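Local coordinates for protein acetyltransferase, GNAT family (PDB 2I79) that binds acetyl coenzyme A and, as a GNAT-family acetyltransferase, probably transfers the acetyl group to the amino group of an acceptor such as an amino acid, at residues A15-A20 with L63-G68; L126-Q129 with A135-L138. All blocks are in the same frame, centred on the assembly; numbering follows the deposited sequence.

Interaction 1. Residues A15-A20 with L63-G68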
ATOM      1  N   ALA A  15     -19.641  -1.865 -14.346  1.00 47.30           N
ATOM      2  CA  ALA A  15     -19.267  -2.726 -13.209  1.00 46.71           C
ATOM      3  C   ALA A  15     -19.188  -4.242 -13.511  1.00 46.19           C
ATOM      4  O   ALA A  15     -18.220  -4.913 -13.142  1.00 45.81           O
ATOM      5  CB  ALA A  15     -20.242  -2.473 -12.056  1.00 46.89           C
ATOM      6  N   ALA A  16     -20.213  -4.765 -14.171  1.00 45.60           N
ATOM      7  CA  ALA A  16     -20.350  -6.198 -14.418  1.00 46.19           C
ATOM      8  C   ALA A  16     -19.299  -6.667 -15.397  1.00 45.92           C
ATOM      9  O   ALA A  16     -18.670  -7.712 -15.191  1.00 45.25           O
ATOM     10  CB  ALA A  16     -21.806  -6.524 -14.952  1.00 45.60           C
ATOM     11  N   GLU A  17     -19.117  -5.897 -16.472  1.00 46.04           N
ATOM     12  CA  GLU A  17     -18.104  -6.230 -17.497  1.00 46.58           C
ATOM     13  C   GLU A  17     -16.706  -6.114 -16.925  1.00 45.60           C
ATOM     14  O   GLU A  17     -15.840  -6.915 -17.250  1.00 46.49           O
ATOM     15  CB  GLU A  17     -18.208  -5.330 -18.720  1.00 47.19           C
ATOM     16  CG  GLU A  17     -19.439  -5.508 -19.587  1.00 49.68           C
ATOM     17  CD  GLU A  17     -19.660  -4.285 -20.497  1.00 50.44           C
ATOM     18  OE1 GLU A  17     -18.912  -4.154 -21.494  1.00 53.41           O
ATOM     19  OE2 GLU A  17     -20.549  -3.453 -20.192  1.00 53.20           O
ATOM     20  N   LEU A  18     -16.488  -5.120 -16.076  1.00 44.47           N
ATOM     21  CA  LEU A  18     -15.182  -4.925 -15.459  1.00 43.55           C
ATOM     22  C   LEU A  18     -14.873  -6.048 -14.483  1.00 42.50           C
ATOM     23  O   LEU A  18     -13.752  -6.502 -14.424  1.00 41.49           O
ATOM     24  CB  LEU A  18     -15.108  -3.559 -14.768  1.00 44.17           C
ATOM     25  CG  LEU A  18     -13.768  -3.200 -14.087  1.00 44.96           C
ATOM     26  CD1 LEU A  18     -12.526  -3.456 -15.004  1.00 43.10           C
ATOM     27  CD2 LEU A  18     -13.839  -1.781 -13.606  1.00 43.03           C
ATOM     28  N   VAL A  19     -15.868  -6.506 -13.717  1.00 41.81           N
ATOM     29  CA  VAL A  19     -15.672  -7.667 -12.845  1.00 41.17           C
ATOM     30  C   VAL A  19     -15.305  -8.881 -13.699  1.00 40.83           C
ATOM     31  O   VAL A  19     -14.388  -9.636 -13.385  1.00 40.46           O
ATOM     32  CB  VAL A  19     -16.924  -7.986 -11.925  1.00 41.49           C
ATOM     33  CG1 VAL A  19     -16.793  -9.406 -11.283  1.00 39.15           C
ATOM     34  CG2 VAL A  19     -17.113  -6.947 -10.834  1.00 39.77           C
ATOM     35  N   ALA A  20     -16.025  -9.054 -14.805  1.00 41.43           N
ATOM     36  CA  ALA A  20     -15.813 -10.179 -15.709  1.00 40.66           C
ATOM     37  C   ALA A  20     -14.388 -10.185 -16.283  1.00 41.08           C
ATOM     38  O   ALA A  20     -13.674 -11.226 -16.293  1.00 40.54           O
ATOM     39  CB  ALA A  20     -16.851 -10.131 -16.820  1.00 39.72           C
ATOM     40  N   LEU A  63     -10.644   2.508 -18.980  1.00 43.43           N
ATOM     41  CA  LEU A  63     -10.914   1.265 -19.667  1.00 43.66           C
ATOM     42  C   LEU A  63     -10.600   1.370 -21.172  1.00 43.91           C
ATOM     43  O   LEU A  63     -10.820   2.420 -21.787  1.00 44.24           O
ATOM     44  CB  LEU A  63     -12.392   0.915 -19.493  1.00 43.78           C
ATOM     45  CG  LEU A  63     -12.978   0.797 -18.076  1.00 42.52           C
ATOM     46  CD1 LEU A  63     -14.454   0.442 -18.133  1.00 41.57           C
ATOM     47  CD2 LEU A  63     -12.219  -0.219 -17.241  1.00 40.87           C
ATOM     48  N   ALA A  64     -10.102   0.281 -21.753  1.00 43.63           N
ATOM     49  CA  ALA A  64      -9.976   0.144 -23.202  1.00 44.10           C
ATOM     50  C   ALA A  64     -10.954  -0.922 -23.657  1.00 44.31           C
ATOM     51  O   ALA A  64     -10.896  -2.042 -23.183  1.00 43.35           O
ATOM     52  CB  ALA A  64      -8.550  -0.241 -23.586  1.00 42.63           C
ATOM     53  N   PHE A  65     -11.869  -0.551 -24.560  1.00 45.62           N
ATOM     54  CA  PHE A  65     -12.740  -1.487 -25.240  1.00 46.02           C
ATOM     55  C   PHE A  65     -12.172  -1.754 -26.636  1.00 46.91           C
ATOM     56  O   PHE A  65     -11.917  -0.828 -27.410  1.00 46.95           O
ATOM     57  CB  PHE A  65     -14.169  -0.935 -25.364  1.00 46.40           C
ATOM     58  CG  PHE A  65     -14.837  -0.658 -24.038  1.00 46.52           C
ATOM     59  CD1 PHE A  65     -15.714  -1.574 -23.489  1.00 45.15           C
ATOM     60  CD2 PHE A  65     -14.567   0.522 -23.343  1.00 46.95           C
ATOM     61  CE1 PHE A  65     -16.341  -1.306 -22.271  1.00 46.82           C
ATOM     62  CE2 PHE A  65     -15.157   0.797 -22.133  1.00 45.72           C
ATOM     63  CZ  PHE A  65     -16.046  -0.112 -21.583  1.00 46.97           C
ATOM     64  N   LEU A  66     -11.962  -3.032 -26.930  1.00 48.04           N
ATOM     65  CA  LEU A  66     -11.614  -3.496 -28.260  1.00 49.05           C
ATOM     66  C   LEU A  66     -12.804  -4.270 -28.785  1.00 49.89           C
ATOM     67  O   LEU A  66     -13.263  -5.236 -28.146  1.00 49.81           O
ATOM     68  CB  LEU A  66     -10.404  -4.402 -28.189  1.00 49.44           C
ATOM     69  CG  LEU A  66      -9.289  -4.292 -29.196  1.00 50.37           C
ATOM     70  CD1 LEU A  66      -9.001  -2.849 -29.723  1.00 48.52           C
ATOM     71  CD2 LEU A  66      -8.075  -4.899 -28.467  1.00 50.24           C
ATOM     72  N   ASN A  67     -13.312  -3.821 -29.932  1.00 50.43           N
ATOM     73  CA  ASN A  67     -14.508  -4.404 -30.529  1.00 50.62           C
ATOM     74  C   ASN A  67     -15.686  -4.531 -29.537  1.00 50.64           C
ATOM     75  O   ASN A  67     -16.366  -5.554 -29.484  1.00 50.55           O
ATOM     76  CB  ASN A  67     -14.122  -5.737 -31.180  1.00 51.64           C
ATOM     77  CG  ASN A  67     -13.029  -5.546 -32.222  1.00 52.60           C
ATOM     78  OD1 ASN A  67     -12.046  -6.289 -32.285  1.00 56.44           O
ATOM     79  ND2 ASN A  67     -13.168  -4.493 -32.993  1.00 52.88           N
ATOM     80  N   GLY A  68     -15.903  -3.473 -28.757  1.00 49.58           N
ATOM     81  CA  GLY A  68     -17.011  -3.436 -27.796  1.00 49.30           C
ATOM     82  C   GLY A  68     -16.820  -4.203 -26.492  1.00 48.70           C
ATOM     83  O   GLY A  68     -17.724  -4.224 -25.680  1.00 48.68           O
TER

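Interaction 2. Residues L126-Q129 with A135-L138. With ACO (acetyl coenzyme *a), chain G.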
ATOM      1  N   LEU A 126       4.622   1.927  -8.515  1.00 43.20           N
ATOM      2  CA  LEU A 126       4.157   0.557  -8.407  1.00 43.15           C
ATOM      3  C   LEU A 126       5.321  -0.311  -8.006  1.00 43.18           C
ATOM      4  O   LEU A 126       6.441   0.162  -7.906  1.00 43.10           O
ATOM      5  CB  LEU A 126       3.618   0.046  -9.732  1.00 43.93           C
ATOM      6  CG  LEU A 126       4.566  -0.081 -10.938  1.00 45.33           C
ATOM      7  CD1 LEU A 126       3.848  -1.002 -11.861  1.00 51.20           C
ATOM      8  CD2 LEU A 126       4.886   1.212 -11.645  1.00 44.79           C
ATOM      9  N   THR A 127       5.019  -1.572  -7.738  1.00 42.99           N
ATOM     10  CA  THR A 127       5.998  -2.615  -7.590  1.00 43.61           C
ATOM     11  C   THR A 127       5.663  -3.621  -8.686  1.00 43.31           C
ATOM     12  O   THR A 127       4.483  -3.813  -9.015  1.00 42.52           O
ATOM     13  CB  THR A 127       5.921  -3.308  -6.224  1.00 43.28           C
ATOM     14  OG1 THR A 127       4.667  -3.947  -6.132  1.00 44.07           O
ATOM     15  CG2 THR A 127       6.025  -2.331  -5.079  1.00 44.26           C
ATOM     16  N   VAL A 128       6.704  -4.253  -9.227  1.00 42.85           N
ATOM     17  CA  VAL A 128       6.608  -5.177 -10.361  1.00 43.56           C
ATOM     18  C   VAL A 128       7.544  -6.366 -10.080  1.00 43.93           C
ATOM     19  O   VAL A 128       8.703  -6.152  -9.708  1.00 44.76           O
ATOM     20  CB  VAL A 128       7.079  -4.492 -11.721  1.00 43.58           C
ATOM     21  CG1 VAL A 128       6.936  -5.454 -12.919  1.00 41.55           C
ATOM     22  CG2 VAL A 128       6.263  -3.220 -11.992  1.00 44.56           C
ATOM     23  N   GLN A 129       7.083  -7.599 -10.301  1.00 43.50           N
ATOM     24  CA  GLN A 129       7.958  -8.758 -10.104  1.00 44.07           C
ATOM     25  C   GLN A 129       9.196  -8.627 -11.016  1.00 43.63           C
ATOM     26  O   GLN A 129       9.086  -8.232 -12.178  1.00 43.10           O
ATOM     27  CB  GLN A 129       7.223 -10.067 -10.370  1.00 44.45           C
ATOM     28  CG  GLN A 129       6.042 -10.378  -9.436  1.00 44.15           C
ATOM     29  CD  GLN A 129       5.194 -11.560  -9.935  1.00 44.58           C
ATOM     30  OE1 GLN A 129       5.498 -12.169 -10.972  1.00 43.75           O
ATOM     31  NE2 GLN A 129       4.121 -11.877  -9.203  1.00 46.27           N
ATOM     32  N   ALA A 135       6.607  -5.993 -18.397  1.00 44.50           N
ATOM     33  CA  ALA A 135       6.129  -4.908 -17.541  1.00 44.31           C
ATOM     34  C   ALA A 135       7.262  -3.966 -17.167  1.00 43.92           C
ATOM     35  O   ALA A 135       7.086  -2.746 -17.210  1.00 43.44           O
ATOM     36  CB  ALA A 135       5.474  -5.448 -16.318  1.00 43.53           C
ATOM     37  N   VAL A 136       8.436  -4.526 -16.856  1.00 43.63           N
ATOM     38  CA  VAL A 136       9.548  -3.702 -16.421  1.00 43.18           C
ATOM     39  C   VAL A 136       9.937  -2.816 -17.591  1.00 43.00           C
ATOM     40  O   VAL A 136      10.184  -1.630 -17.435  1.00 41.55           O
ATOM     41  CB  VAL A 136      10.741  -4.539 -15.844  1.00 43.83           C
ATOM     42  CG1 VAL A 136      11.989  -3.675 -15.693  1.00 43.42           C
ATOM     43  CG2 VAL A 136      10.383  -5.151 -14.476  1.00 41.21           C
ATOM     44  N   HIS A 137       9.915  -3.396 -18.785  1.00 43.93           N
ATOM     45  CA  HIS A 137      10.188  -2.653 -20.014  1.00 43.99           C
ATOM     46  C   HIS A 137       9.151  -1.560 -20.342  1.00 43.83           C
ATOM     47  O   HIS A 137       9.510  -0.429 -20.746  1.00 42.55           O
ATOM     48  CB  HIS A 137      10.280  -3.608 -21.196  1.00 44.15           C
ATOM     49  CG  HIS A 137      10.370  -2.906 -22.507  1.00 44.88           C
ATOM     50  ND1 HIS A 137      11.556  -2.410 -22.999  1.00 48.49           N
ATOM     51  CD2 HIS A 137       9.418  -2.572 -23.405  1.00 46.96           C
ATOM     52  CE1 HIS A 137      11.334  -1.821 -24.162  1.00 49.08           C
ATOM     53  NE2 HIS A 137      10.040  -1.896 -24.424  1.00 48.26           N
ATOM     54  N   LEU A 138       7.876  -1.921 -20.222  1.00 44.01           N
ATOM     55  CA  LEU A 138       6.806  -1.016 -20.577  1.00 44.53           C
ATOM     56  C   LEU A 138       6.943   0.219 -19.705  1.00 44.88           C
ATOM     57  O   LEU A 138       6.953   1.332 -20.210  1.00 45.07           O
ATOM     58  CB  LEU A 138       5.419  -1.675 -20.395  1.00 44.75           C
ATOM     59  CG  LEU A 138       4.181  -0.754 -20.585  1.00 45.62           C
ATOM     60  CD1 LEU A 138       3.948  -0.364 -22.044  1.00 44.56           C
ATOM     61  CD2 LEU A 138       2.949  -1.365 -19.999  1.00 44.94           C
TER
HETATM   62  N1A ACO G 402      10.822  -8.742 -22.262  1.00 47.99           N
HETATM   63  C2A ACO G 402      10.961  -7.449 -22.624  1.00 47.58           C
HETATM   64  N3A ACO G 402      10.033  -6.792 -23.347  1.00 46.52           N
HETATM   65  C4A ACO G 402       8.900  -7.405 -23.743  1.00 46.05           C
HETATM   66  C5A ACO G 402       8.665  -8.800 -23.377  1.00 45.77           C
HETATM   67  C6A ACO G 402       9.716  -9.454 -22.584  1.00 47.65           C
HETATM   68  N6A ACO G 402       9.571 -10.744 -22.211  1.00 48.82           N
HETATM   69  N7A ACO G 402       7.486  -9.148 -23.898  1.00 46.84           N
HETATM   70  C8A ACO G 402       7.004  -8.043 -24.543  1.00 47.85           C
HETATM   71  N9A ACO G 402       7.856  -7.009 -24.449  1.00 47.39           N
HETATM   72  C1B ACO G 402       7.778  -5.610 -24.957  1.00 49.04           C
HETATM   73  C2B ACO G 402       7.201  -5.349 -26.340  1.00 51.78           C
HETATM   74  O2B ACO G 402       8.190  -5.466 -27.365  1.00 54.77           O
HETATM   75  C3B ACO G 402       6.759  -3.916 -26.187  1.00 52.47           C
HETATM   76  O3B ACO G 402       7.826  -2.985 -26.188  1.00 55.89           O
HETATM   77  P3B ACO G 402       8.149  -1.994 -27.403  1.00 59.66           P
HETATM   78  O7A ACO G 402       8.709  -3.060 -28.331  1.00 58.97           O
HETATM   79  O8A ACO G 402       9.140  -0.975 -26.895  1.00 60.25           O
HETATM   80  O9A ACO G 402       6.844  -1.351 -27.804  1.00 58.98           O
HETATM   81  C4B ACO G 402       6.254  -3.866 -24.753  1.00 50.86           C
HETATM   82  O4B ACO G 402       7.000  -4.845 -24.039  1.00 48.65           O
HETATM   83  C5B ACO G 402       4.755  -4.131 -24.703  1.00 49.41           C
HETATM   84  O5B ACO G 402       4.130  -2.860 -24.924  1.00 47.16           O
HETATM   85  P1A ACO G 402       2.553  -2.822 -25.229  1.00 43.07           P
HETATM   86  O1A ACO G 402       2.207  -3.817 -26.305  1.00 43.98           O
HETATM   87  O2A ACO G 402       2.204  -1.354 -25.359  1.00 40.33           O
HETATM   88  O3A ACO G 402       1.998  -3.484 -23.860  1.00 45.34           O
HETATM   89  P2A ACO G 402       0.910  -4.693 -23.674  1.00 44.53           P
HETATM   90  O4A ACO G 402       1.431  -6.100 -23.990  1.00 39.44           O
HETATM   91  O5A ACO G 402      -0.345  -4.179 -24.338  1.00 41.36           O
HETATM   92  O6A ACO G 402       0.793  -4.553 -22.051  1.00 43.40           O
HETATM   93  CBP ACO G 402       1.366  -5.624 -19.927  1.00 44.89           C
HETATM   94  CCP ACO G 402       1.858  -4.965 -21.202  1.00 44.44           C
HETATM   95  CDP ACO G 402       2.588  -5.910 -19.042  1.00 44.09           C
HETATM   96  CEP ACO G 402       0.374  -4.668 -19.248  1.00 45.52           C
HETATM   97  CAP ACO G 402       0.664  -6.942 -20.274  1.00 44.96           C
HETATM   98  OAP ACO G 402       1.593  -7.911 -20.816  1.00 45.80           O
HETATM   99  C9P ACO G 402      -0.056  -7.520 -19.067  1.00 43.35           C
HETATM  100  O9P ACO G 402      -1.175  -7.133 -18.788  1.00 42.42           O
HETATM  101  N8P ACO G 402       0.568  -8.461 -18.369  1.00 42.57           N
HETATM  102  C7P ACO G 402       0.004  -9.159 -17.208  1.00 44.90           C
HETATM  103  C6P ACO G 402      -0.323  -8.245 -16.027  1.00 43.43           C
HETATM  104  C5P ACO G 402       0.876  -7.437 -15.617  1.00 44.47           C
HETATM  105  O5P ACO G 402       1.927  -8.003 -15.395  1.00 44.27           O
HETATM  106  N4P ACO G 402       0.717  -6.123 -15.525  1.00 46.68           N
HETATM  107  C3P ACO G 402       1.778  -5.210 -15.128  1.00 50.34           C
HETATM  108  C2P ACO G 402       2.118  -5.282 -13.646  1.00 54.90           C
HETATM  109  S1P ACO G 402       0.722  -4.749 -12.696  1.00 58.98           S
HETATM  110  C   ACO G 402       0.831  -3.185 -12.270  1.00 58.13           C
HETATM  111  O   ACO G 402       0.771  -2.448 -13.227  1.00 58.15           O
HETATM  112  CH3 ACO G 402       0.991  -2.810 -10.808  1.00 59.19           C

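Interaction 1. Residues A15-A20 with L63-G68
Leu18 of helix 15-26 meets Leu63 of strand 60-66 through one branch each: Leu18 CD1 lies 3.9 Å from Leu63 CD2, and the two side chains slant across one another. This is the apolar part of the contact. The CA-CB bond of Leu63 points at the helix, whereas that of Leu18 does not; with its CG anti to the backbone N (chi1 -179°), Leu18 carries CD1 back to the strand. The backbones stay well apart, the CA atoms of Leu18 and Leu63 being 8.6 Å from each other, which leaves side chains to bridge the gap. Ile73 of strand 69-77 touches both leucines, while Met46 and Leu50 of helix 43-55 pack on Leu18.

The second part is a polar-aromatic approach, made by a partly exposed Glu17. It sends an extended chain across Phe65 at about a right angle, and its OE1 reaches the ring edge in the ring plane, 3.9 Å from Phe65 CE1. Carboxylate and ring planes are 58° apart. An oxygen at the edge faces the slightly positive ring hydrogens, consistent with a mild electrostatic attraction.

No hydrogen bond crosses between the segments, and only 130 Å² is buried in total. The arrangement is plain helix-on-sheet packing, characteristic of the GNAT fold, in which the first helix lies against the N-terminal antiparallel strands.

Interaction 2. Residues L126-Q129 with A135-L138
Val128 overlaps both Ala135 and Val136 with a single methyl. Its CG1 sits 3.7 Å from Ala135 CB and 3.8 Å from Val136 CG2, and so bridges two successive residues of the helix. The torsion accounts for this: CG1 stands anti to the backbone N (chi1 -178°), on a CA-CB bond that already points at the helix. Val136 lies obliquely across Val128 and brings the same CG2 to 4.1 Å from Gln129 O. No hydrogen bond joins the segments; the 119 Å² buried between them comes mostly from apolar packing.

Acetyl coenzyme A extends along this pair. At the acetyl end, Leu126 CD1 comes within 3.5 Å of the ligand CH3. Ala135 CB, besides meeting Val128, is 3.9 Å from ligand C3P, a carbon of the thioethyl arm. At the other end, His137 NE2 donates a nearly straight hydrogen bond to ligand O8A of the 3'-phosphate, 2.8 Å long with an N-H...O angle of 166°; the oxygen lies at the ring edge, in its plane. Leu138 CD1 adds a contact to ligand O5B at 3.8 Å. The amide of Gln129 is hydrogen-bonded at OE1 by Arg131 NE and through NE2 to Asp30 O.

Backbone hydrogen bonds of Leu126 with Met167 and of Val128 with Tyr165 pair strand 123-129 with the antiparallel strand 160-170, whose Tyr165 also packs against Val136. Strand 87-94 runs parallel on the other side of strand 123-129, and helix 133-141, following after a short loop, packs on the sheet here.

Overall arrangement
Both contacts pack a helix against the same mixed sheet, but at different places: their centres are 23 Å apart, flanking the middle of the chain, and their nearest atoms stay about 12 Å from each other. Both segments of interaction 1 precede those of interaction 2 in sequence. Only the second forms part of the pocket: four of its residues belong to the acetyl coenzyme A site. Interaction 1 belongs to the N-terminal half of the sheet, with the Leu18 side chain about 13 Å from a bound acetyl coenzyme A. Strands 69-77 and 87-94 lie between strands 60-66 and 123-129, connecting the two regions.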